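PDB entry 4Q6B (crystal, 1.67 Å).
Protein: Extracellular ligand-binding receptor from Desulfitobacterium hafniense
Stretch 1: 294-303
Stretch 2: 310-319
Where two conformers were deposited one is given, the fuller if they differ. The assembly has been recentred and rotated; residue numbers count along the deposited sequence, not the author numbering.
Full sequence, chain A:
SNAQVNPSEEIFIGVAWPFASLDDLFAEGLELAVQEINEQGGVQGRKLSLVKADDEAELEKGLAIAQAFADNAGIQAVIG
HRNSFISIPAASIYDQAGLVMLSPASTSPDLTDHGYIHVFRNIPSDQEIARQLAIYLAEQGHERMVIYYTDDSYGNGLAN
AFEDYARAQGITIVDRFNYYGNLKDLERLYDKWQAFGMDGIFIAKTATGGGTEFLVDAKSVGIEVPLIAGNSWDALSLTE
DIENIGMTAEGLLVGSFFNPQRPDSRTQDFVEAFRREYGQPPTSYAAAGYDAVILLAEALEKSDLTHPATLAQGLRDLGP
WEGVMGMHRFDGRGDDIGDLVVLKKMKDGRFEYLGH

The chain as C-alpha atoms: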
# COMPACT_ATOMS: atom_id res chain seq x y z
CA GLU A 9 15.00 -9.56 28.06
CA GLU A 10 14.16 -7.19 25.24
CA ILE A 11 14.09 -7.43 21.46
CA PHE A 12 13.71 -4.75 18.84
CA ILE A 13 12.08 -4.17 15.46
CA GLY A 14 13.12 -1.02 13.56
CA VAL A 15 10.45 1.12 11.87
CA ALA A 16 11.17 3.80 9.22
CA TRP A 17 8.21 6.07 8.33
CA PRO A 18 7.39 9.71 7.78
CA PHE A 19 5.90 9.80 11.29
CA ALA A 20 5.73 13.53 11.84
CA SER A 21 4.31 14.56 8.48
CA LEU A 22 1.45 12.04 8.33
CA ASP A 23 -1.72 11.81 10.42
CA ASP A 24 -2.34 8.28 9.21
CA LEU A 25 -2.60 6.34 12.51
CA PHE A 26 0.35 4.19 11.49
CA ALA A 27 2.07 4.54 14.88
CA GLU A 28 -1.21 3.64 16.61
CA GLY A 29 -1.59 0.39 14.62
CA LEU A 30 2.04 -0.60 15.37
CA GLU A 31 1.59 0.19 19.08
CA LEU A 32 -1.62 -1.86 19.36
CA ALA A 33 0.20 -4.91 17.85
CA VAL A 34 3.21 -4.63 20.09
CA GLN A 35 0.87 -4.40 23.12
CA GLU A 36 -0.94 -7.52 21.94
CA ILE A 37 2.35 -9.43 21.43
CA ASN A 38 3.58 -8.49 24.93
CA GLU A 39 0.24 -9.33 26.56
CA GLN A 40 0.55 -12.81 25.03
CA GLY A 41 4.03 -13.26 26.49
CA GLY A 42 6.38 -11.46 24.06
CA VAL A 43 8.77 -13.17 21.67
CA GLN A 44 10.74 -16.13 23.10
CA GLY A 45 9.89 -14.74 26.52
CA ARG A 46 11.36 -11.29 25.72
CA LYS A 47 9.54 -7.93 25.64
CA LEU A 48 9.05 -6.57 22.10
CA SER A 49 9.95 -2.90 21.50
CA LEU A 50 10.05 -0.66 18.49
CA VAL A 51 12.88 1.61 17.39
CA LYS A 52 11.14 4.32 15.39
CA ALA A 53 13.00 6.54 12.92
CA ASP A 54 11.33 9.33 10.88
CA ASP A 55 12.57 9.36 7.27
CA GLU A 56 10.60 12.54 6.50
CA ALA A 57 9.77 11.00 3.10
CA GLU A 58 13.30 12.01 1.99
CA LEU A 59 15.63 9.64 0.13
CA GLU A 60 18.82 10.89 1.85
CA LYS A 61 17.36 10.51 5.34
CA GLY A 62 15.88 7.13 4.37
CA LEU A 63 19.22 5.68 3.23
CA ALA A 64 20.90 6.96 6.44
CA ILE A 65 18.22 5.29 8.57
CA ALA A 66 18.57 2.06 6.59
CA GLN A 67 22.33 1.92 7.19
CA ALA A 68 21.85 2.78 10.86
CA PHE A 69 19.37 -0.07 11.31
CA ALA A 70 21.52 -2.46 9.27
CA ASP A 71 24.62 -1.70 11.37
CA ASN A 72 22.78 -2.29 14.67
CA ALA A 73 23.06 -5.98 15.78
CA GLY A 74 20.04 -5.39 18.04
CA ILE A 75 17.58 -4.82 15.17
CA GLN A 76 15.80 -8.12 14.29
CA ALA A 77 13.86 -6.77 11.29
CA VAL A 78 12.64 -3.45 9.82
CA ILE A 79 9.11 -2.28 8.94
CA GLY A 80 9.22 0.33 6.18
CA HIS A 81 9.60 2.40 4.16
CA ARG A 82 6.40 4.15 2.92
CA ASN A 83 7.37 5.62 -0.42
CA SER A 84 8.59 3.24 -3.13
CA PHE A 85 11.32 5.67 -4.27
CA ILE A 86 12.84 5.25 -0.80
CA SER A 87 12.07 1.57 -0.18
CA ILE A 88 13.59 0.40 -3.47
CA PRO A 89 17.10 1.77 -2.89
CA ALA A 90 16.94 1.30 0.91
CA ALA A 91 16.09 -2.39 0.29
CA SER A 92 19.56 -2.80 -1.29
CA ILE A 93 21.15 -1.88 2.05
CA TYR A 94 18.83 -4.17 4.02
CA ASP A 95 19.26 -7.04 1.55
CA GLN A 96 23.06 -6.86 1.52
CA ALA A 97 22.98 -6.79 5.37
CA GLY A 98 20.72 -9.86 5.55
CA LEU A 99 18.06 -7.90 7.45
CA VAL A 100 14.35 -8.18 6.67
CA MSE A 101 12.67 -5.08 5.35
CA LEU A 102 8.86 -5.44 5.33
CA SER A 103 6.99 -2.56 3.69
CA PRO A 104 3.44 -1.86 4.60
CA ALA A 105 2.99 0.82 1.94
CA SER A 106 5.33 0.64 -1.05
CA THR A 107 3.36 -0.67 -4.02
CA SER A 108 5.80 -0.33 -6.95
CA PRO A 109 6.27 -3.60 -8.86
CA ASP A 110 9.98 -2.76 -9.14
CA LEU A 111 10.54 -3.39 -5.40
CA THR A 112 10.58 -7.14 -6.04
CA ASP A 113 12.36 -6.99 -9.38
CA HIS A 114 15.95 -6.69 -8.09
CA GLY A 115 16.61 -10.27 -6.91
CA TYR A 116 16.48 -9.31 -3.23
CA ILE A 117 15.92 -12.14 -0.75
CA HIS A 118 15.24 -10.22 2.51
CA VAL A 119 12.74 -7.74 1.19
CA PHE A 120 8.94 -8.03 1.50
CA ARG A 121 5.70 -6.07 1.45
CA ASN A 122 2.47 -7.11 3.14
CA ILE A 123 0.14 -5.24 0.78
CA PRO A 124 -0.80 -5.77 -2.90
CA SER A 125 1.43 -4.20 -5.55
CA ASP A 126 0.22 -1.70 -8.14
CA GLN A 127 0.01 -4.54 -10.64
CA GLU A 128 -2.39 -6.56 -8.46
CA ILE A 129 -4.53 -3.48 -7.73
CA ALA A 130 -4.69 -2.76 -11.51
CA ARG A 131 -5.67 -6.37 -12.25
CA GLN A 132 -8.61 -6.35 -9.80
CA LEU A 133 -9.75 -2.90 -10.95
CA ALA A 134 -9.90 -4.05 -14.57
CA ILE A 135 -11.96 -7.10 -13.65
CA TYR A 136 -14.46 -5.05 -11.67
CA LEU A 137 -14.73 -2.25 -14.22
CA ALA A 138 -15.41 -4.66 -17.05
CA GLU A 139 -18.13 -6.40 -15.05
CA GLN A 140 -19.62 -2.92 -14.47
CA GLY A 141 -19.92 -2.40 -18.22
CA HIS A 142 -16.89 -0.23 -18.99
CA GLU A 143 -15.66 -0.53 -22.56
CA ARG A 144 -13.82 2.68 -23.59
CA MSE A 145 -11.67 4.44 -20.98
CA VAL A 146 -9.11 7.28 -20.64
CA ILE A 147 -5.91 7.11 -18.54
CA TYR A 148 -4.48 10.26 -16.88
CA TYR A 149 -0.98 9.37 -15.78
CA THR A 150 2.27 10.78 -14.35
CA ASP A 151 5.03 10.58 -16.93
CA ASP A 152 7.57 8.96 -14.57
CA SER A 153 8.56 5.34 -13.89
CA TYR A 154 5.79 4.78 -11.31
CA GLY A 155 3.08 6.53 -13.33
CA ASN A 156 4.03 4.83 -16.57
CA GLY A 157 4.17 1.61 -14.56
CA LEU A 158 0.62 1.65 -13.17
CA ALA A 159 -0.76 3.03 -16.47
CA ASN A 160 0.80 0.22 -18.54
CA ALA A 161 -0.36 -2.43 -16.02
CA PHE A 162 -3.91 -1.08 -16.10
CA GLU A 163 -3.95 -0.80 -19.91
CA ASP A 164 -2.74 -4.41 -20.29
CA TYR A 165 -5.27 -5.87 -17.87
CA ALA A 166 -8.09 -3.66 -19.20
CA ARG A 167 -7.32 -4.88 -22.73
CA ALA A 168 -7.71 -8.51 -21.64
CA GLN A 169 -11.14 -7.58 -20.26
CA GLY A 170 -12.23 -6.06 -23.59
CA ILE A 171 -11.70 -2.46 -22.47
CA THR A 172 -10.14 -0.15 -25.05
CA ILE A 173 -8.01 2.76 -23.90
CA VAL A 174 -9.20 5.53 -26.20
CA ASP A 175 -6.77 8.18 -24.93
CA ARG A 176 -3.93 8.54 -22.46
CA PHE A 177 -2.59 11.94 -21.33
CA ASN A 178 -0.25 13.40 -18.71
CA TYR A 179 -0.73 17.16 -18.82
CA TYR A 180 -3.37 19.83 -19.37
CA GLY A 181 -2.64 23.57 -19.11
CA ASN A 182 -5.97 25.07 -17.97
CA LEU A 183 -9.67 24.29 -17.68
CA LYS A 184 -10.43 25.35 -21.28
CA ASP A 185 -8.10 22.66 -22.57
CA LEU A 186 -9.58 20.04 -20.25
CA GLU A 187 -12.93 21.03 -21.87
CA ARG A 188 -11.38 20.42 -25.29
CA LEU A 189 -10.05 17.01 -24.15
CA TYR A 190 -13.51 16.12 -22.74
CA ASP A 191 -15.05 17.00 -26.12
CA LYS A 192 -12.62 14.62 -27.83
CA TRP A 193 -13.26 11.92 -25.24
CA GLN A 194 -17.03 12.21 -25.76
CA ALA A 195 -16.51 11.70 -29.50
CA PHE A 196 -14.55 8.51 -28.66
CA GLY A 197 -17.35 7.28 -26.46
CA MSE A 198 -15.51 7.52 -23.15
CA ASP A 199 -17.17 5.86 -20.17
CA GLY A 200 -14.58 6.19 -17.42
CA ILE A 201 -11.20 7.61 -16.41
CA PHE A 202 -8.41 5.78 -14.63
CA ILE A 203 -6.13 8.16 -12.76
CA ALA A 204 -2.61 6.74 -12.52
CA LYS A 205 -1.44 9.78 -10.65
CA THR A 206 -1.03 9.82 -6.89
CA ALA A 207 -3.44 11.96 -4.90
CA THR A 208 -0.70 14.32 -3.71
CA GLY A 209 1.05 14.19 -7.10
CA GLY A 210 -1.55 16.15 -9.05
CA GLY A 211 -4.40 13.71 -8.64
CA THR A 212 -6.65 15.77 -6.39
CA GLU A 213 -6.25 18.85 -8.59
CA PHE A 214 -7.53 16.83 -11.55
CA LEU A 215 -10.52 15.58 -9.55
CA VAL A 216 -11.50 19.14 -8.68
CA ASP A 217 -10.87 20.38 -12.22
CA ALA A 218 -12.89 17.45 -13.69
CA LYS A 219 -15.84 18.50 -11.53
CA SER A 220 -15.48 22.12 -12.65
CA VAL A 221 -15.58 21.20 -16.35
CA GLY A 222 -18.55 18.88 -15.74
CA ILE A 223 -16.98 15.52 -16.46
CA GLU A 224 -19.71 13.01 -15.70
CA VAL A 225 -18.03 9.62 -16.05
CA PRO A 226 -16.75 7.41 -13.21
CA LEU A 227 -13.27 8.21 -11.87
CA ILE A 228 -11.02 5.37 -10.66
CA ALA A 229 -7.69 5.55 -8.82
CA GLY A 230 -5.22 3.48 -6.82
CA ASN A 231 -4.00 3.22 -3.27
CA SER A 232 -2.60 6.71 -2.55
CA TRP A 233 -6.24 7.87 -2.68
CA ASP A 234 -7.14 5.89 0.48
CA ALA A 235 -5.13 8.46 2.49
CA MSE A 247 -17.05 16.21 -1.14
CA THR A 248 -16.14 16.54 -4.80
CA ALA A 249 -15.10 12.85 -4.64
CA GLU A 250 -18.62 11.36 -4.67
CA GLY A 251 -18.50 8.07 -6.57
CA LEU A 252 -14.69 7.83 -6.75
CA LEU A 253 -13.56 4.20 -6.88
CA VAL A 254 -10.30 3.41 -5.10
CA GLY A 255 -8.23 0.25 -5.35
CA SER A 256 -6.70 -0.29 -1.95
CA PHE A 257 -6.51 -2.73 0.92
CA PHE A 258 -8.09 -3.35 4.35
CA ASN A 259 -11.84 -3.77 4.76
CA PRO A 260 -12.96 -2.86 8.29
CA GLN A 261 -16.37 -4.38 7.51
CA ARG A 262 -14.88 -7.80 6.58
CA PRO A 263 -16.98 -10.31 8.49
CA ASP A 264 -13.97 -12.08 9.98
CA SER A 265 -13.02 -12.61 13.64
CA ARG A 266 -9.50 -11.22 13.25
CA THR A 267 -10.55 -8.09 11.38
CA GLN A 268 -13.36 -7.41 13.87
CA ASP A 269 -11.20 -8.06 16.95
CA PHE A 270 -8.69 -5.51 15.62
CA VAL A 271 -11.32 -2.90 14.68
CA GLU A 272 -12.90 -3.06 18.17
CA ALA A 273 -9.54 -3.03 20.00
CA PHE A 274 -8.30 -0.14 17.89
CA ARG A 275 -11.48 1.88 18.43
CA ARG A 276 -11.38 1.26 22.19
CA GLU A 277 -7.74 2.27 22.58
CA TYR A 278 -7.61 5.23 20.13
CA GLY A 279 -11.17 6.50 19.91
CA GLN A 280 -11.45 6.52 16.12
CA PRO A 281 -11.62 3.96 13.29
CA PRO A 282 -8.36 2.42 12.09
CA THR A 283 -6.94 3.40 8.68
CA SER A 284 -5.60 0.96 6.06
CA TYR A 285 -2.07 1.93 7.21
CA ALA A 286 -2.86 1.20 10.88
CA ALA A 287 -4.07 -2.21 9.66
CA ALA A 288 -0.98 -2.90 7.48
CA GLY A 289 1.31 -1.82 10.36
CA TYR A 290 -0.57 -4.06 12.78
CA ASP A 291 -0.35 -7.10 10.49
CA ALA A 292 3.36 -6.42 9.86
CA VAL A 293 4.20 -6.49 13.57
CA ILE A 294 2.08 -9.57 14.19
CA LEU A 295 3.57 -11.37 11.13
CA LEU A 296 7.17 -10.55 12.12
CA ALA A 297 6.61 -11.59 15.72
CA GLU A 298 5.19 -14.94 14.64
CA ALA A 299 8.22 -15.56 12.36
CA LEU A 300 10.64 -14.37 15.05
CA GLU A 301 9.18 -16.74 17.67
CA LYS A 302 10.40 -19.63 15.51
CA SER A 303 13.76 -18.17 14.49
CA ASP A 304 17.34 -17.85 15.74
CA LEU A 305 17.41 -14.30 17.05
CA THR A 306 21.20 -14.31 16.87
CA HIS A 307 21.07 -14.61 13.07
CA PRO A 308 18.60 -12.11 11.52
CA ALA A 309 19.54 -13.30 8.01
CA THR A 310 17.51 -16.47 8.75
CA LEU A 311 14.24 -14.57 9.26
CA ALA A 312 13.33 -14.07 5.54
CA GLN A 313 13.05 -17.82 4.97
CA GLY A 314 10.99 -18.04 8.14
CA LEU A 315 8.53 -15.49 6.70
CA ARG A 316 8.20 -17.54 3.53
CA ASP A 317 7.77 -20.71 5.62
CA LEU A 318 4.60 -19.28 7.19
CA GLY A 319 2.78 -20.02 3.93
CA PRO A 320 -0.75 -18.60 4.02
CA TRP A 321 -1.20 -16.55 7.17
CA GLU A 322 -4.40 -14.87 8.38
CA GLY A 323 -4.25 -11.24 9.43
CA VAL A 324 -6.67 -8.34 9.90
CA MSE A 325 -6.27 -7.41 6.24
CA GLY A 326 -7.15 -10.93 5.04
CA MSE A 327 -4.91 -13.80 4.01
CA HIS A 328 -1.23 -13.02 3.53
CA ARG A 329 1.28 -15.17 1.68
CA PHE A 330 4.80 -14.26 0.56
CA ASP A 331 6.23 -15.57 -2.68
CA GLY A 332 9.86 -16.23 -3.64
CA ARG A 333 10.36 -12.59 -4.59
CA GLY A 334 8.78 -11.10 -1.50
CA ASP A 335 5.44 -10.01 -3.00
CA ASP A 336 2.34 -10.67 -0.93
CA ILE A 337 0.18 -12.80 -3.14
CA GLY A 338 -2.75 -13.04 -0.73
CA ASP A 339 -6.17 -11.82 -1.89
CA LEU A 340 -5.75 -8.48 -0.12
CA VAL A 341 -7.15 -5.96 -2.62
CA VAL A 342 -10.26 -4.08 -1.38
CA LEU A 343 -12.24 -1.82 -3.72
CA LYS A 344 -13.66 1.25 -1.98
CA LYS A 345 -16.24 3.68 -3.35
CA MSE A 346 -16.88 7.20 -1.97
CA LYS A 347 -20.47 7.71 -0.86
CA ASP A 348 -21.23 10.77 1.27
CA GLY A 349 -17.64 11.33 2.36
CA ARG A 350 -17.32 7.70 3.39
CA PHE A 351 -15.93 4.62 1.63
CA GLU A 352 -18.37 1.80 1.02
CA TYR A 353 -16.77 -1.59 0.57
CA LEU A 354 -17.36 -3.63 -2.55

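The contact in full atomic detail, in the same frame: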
# COMPACT_ATOMS: atom_id res chain seq x y z
N ILE A 294 2.53 -8.26 13.73
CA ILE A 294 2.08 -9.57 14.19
C ILE A 294 2.79 -10.67 13.37
O ILE A 294 3.21 -11.71 13.93
CB ILE A 294 0.55 -9.75 14.09
CG1 ILE A 294 -0.21 -8.75 14.98
CG2 ILE A 294 0.16 -11.18 14.52
CD1 ILE A 294 0.15 -8.80 16.43
N LEU A 295 2.91 -10.44 12.06
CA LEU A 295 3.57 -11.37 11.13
C LEU A 295 5.03 -11.56 11.56
O LEU A 295 5.50 -12.68 11.73
CB LEU A 295 3.55 -10.81 9.70
CG LEU A 295 2.40 -11.01 8.70
CD1 LEU A 295 2.16 -9.82 7.74
CD2 LEU A 295 2.66 -12.28 7.89
N LEU A 296 5.73 -10.45 11.76
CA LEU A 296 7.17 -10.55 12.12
C LEU A 296 7.35 -11.23 13.47
O LEU A 296 8.29 -12.03 13.70
CB LEU A 296 7.85 -9.19 12.15
CG LEU A 296 7.99 -8.54 10.80
CD1 LEU A 296 8.42 -7.06 10.98
CD2 LEU A 296 9.04 -9.28 9.97
N ALA A 297 6.45 -10.97 14.41
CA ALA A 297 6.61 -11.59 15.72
C ALA A 297 6.40 -13.09 15.63
O ALA A 297 7.13 -13.87 16.27
CB ALA A 297 5.65 -10.93 16.77
N GLU A 298 5.43 -13.51 14.81
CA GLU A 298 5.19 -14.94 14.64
C GLU A 298 6.43 -15.58 14.01
O GLU A 298 6.89 -16.61 14.50
CB GLU A 298 3.94 -15.17 13.78
CG GLU A 298 3.45 -16.59 13.75
CD GLU A 298 1.95 -16.66 13.57
OE1 GLU A 298 1.22 -15.86 14.21
OE2 GLU A 298 1.49 -17.50 12.77
N ALA A 299 7.00 -14.96 12.98
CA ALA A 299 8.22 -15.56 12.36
C ALA A 299 9.38 -15.56 13.34
O ALA A 299 10.17 -16.53 13.41
CB ALA A 299 8.59 -14.85 11.09
N LEU A 300 9.50 -14.47 14.10
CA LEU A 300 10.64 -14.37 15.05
C LEU A 300 10.57 -15.38 16.16
O LEU A 300 11.62 -15.86 16.59
CB LEU A 300 10.70 -12.96 15.66
CG LEU A 300 11.29 -11.88 14.77
CD1 LEU A 300 10.82 -10.50 15.25
CD2 LEU A 300 12.83 -11.91 14.74
N GLU A 301 9.37 -15.70 16.65
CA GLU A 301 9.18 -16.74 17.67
C GLU A 301 9.91 -18.05 17.28
O GLU A 301 10.45 -18.77 18.11
CB GLU A 301 7.67 -17.02 17.86
CG GLU A 301 7.34 -17.99 19.01
CD GLU A 301 7.77 -17.43 20.37
OE1 GLU A 301 8.15 -18.22 21.26
OE2 GLU A 301 7.72 -16.20 20.55
N LYS A 302 9.94 -18.34 15.98
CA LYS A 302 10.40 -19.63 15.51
C LYS A 302 11.82 -19.56 15.02
O LYS A 302 12.34 -20.55 14.50
CB LYS A 302 9.50 -20.09 14.36
CG LYS A 302 8.01 -20.10 14.69
CD LYS A 302 7.26 -21.01 13.71
CE LYS A 302 5.78 -20.60 13.59
NZ LYS A 302 5.00 -21.42 12.62
N SER A 303 12.46 -18.39 15.14
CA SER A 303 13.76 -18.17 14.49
C SER A 303 14.90 -18.11 15.49
O SER A 303 14.67 -18.05 16.69
CB SER A 303 13.77 -16.87 13.67
OG SER A 303 13.90 -15.75 14.54
N THR A 310 18.39 -15.29 8.87
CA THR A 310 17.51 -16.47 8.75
C THR A 310 16.02 -16.14 8.81
O THR A 310 15.20 -17.02 8.61
CB THR A 310 17.80 -17.49 9.88
OG1 THR A 310 17.42 -16.91 11.14
CG2 THR A 310 19.30 -17.81 9.93
N LEU A 311 15.65 -14.89 9.03
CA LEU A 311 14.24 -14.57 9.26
C LEU A 311 13.42 -14.57 7.95
O LEU A 311 12.28 -15.05 7.95
CB LEU A 311 14.10 -13.23 9.96
CG LEU A 311 12.66 -12.93 10.39
CD1 LEU A 311 12.20 -13.94 11.49
CD2 LEU A 311 12.61 -11.46 10.85
N ALA A 312 14.03 -14.12 6.84
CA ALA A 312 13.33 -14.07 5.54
C ALA A 312 12.76 -15.43 5.15
O ALA A 312 11.59 -15.52 4.73
CB ALA A 312 14.28 -13.57 4.44
N GLN A 313 13.55 -16.48 5.26
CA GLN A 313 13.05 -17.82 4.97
C GLN A 313 11.94 -18.19 5.93
O GLN A 313 11.00 -18.86 5.56
CB GLN A 313 14.16 -18.88 4.92
CG GLN A 313 13.74 -20.22 4.30
CD GLN A 313 13.18 -20.09 2.88
OE1 GLN A 313 13.81 -19.51 2.01
NE2 GLN A 313 12.00 -20.62 2.67
N GLY A 314 12.04 -17.75 7.18
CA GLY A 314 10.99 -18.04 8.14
C GLY A 314 9.68 -17.37 7.74
O GLY A 314 8.61 -17.94 7.94
N LEU A 315 9.76 -16.15 7.19
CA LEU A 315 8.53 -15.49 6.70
C LEU A 315 7.88 -16.24 5.54
O LEU A 315 6.63 -16.38 5.47
CB LEU A 315 8.81 -14.04 6.27
CG LEU A 315 8.96 -13.03 7.40
CD1 LEU A 315 9.48 -11.74 6.79
CD2 LEU A 315 7.65 -12.78 8.13
N ARG A 316 8.71 -16.73 4.62
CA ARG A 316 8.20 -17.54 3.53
C ARG A 316 7.61 -18.87 4.02
O ARG A 316 6.58 -19.33 3.52
CB ARG A 316 9.31 -17.78 2.50
CG ARG A 316 9.63 -16.47 1.72
CD ARG A 316 10.65 -16.70 0.62
NE ARG A 316 10.77 -15.44 -0.10
CZ ARG A 316 11.71 -14.53 0.10
NH1 ARG A 316 12.72 -14.75 0.95
NH2 ARG A 316 11.66 -13.40 -0.60
N ASP A 317 8.20 -19.43 5.06
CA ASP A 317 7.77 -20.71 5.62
C ASP A 317 6.40 -20.61 6.28
O ASP A 317 5.75 -21.65 6.49
CB ASP A 317 8.80 -21.22 6.63
CG ASP A 317 10.02 -21.87 5.96
OD1 ASP A 317 11.04 -22.09 6.67
OD2 ASP A 317 9.96 -22.17 4.75
N LEU A 318 5.96 -19.41 6.62
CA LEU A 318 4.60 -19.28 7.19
C LEU A 318 3.53 -19.74 6.21
O LEU A 318 2.49 -20.26 6.63
CB LEU A 318 4.32 -17.85 7.64
CG LEU A 318 5.18 -17.49 8.84
CD1 LEU A 318 5.00 -16.04 9.21
CD2 LEU A 318 4.93 -18.39 10.01
N GLY A 319 3.77 -19.59 4.90
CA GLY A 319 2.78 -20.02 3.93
C GLY A 319 1.63 -19.05 4.10
O GLY A 319 1.85 -17.93 4.55

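Where two helices cross steeply, packing often depends on one small residue at the crossing and longer side chains that reach around it. The extracellular ligand-binding receptor of Desulfitobacterium hafniense offers a compact example. The axes of the two helices approach to 9.0 Å, with their N-to-C directions 108° apart, and no hydrogen bond links them; the contact is mostly apolar.

At its centre lies Ala 299, whose CA-to-CB bond points toward the second stretch. Its CA sits 5.6 Å from the CA of Gly 314, a proximity that suits two residues with so little bulk. Three leucines pack against the methyl: Ala 299 CB lies 3.7 Å from Leu 311 CD1, 3.7 Å from Leu 315 CD2 and 4.2 Å from Leu 318 CD1.

The leucine rotamers explain how this is achieved. Leu 311 leaves its helix sideways, yet with chi1 t and chi2 p its end comes nearer, so that CD1 meets Ala 299 and also lies 3.9 Å from Leu 300 CD2. Its other methyl, CD2, is 4.3 Å from Leu 296 CD2. Leu 315 also starts sideways, but the m, t conformation swings its end inward, and its CD1 lies 4.0 Å from Leu 296 CD2. Leu 296 and Leu 300, again m, t, make the same inward turn from the first helix. In Leu 318, also m, t, the CA-to-CB bond itself points toward the first stretch, so no such detour is needed.

Polar residues join the contact at the end of the first stretch. The largely extended chain of Lys 302 brings NZ within 4.0 Å of Leu 318 CD2, leaving the charged end at the margin of the apolar patch. Ser 303, with chi1 p, places OG 3.9 Å from Leu 311 CD1, a packing contact between a small polar group and a methyl. In all, 464 Å² is buried, with Leu 311 and Leu 318 contributing most.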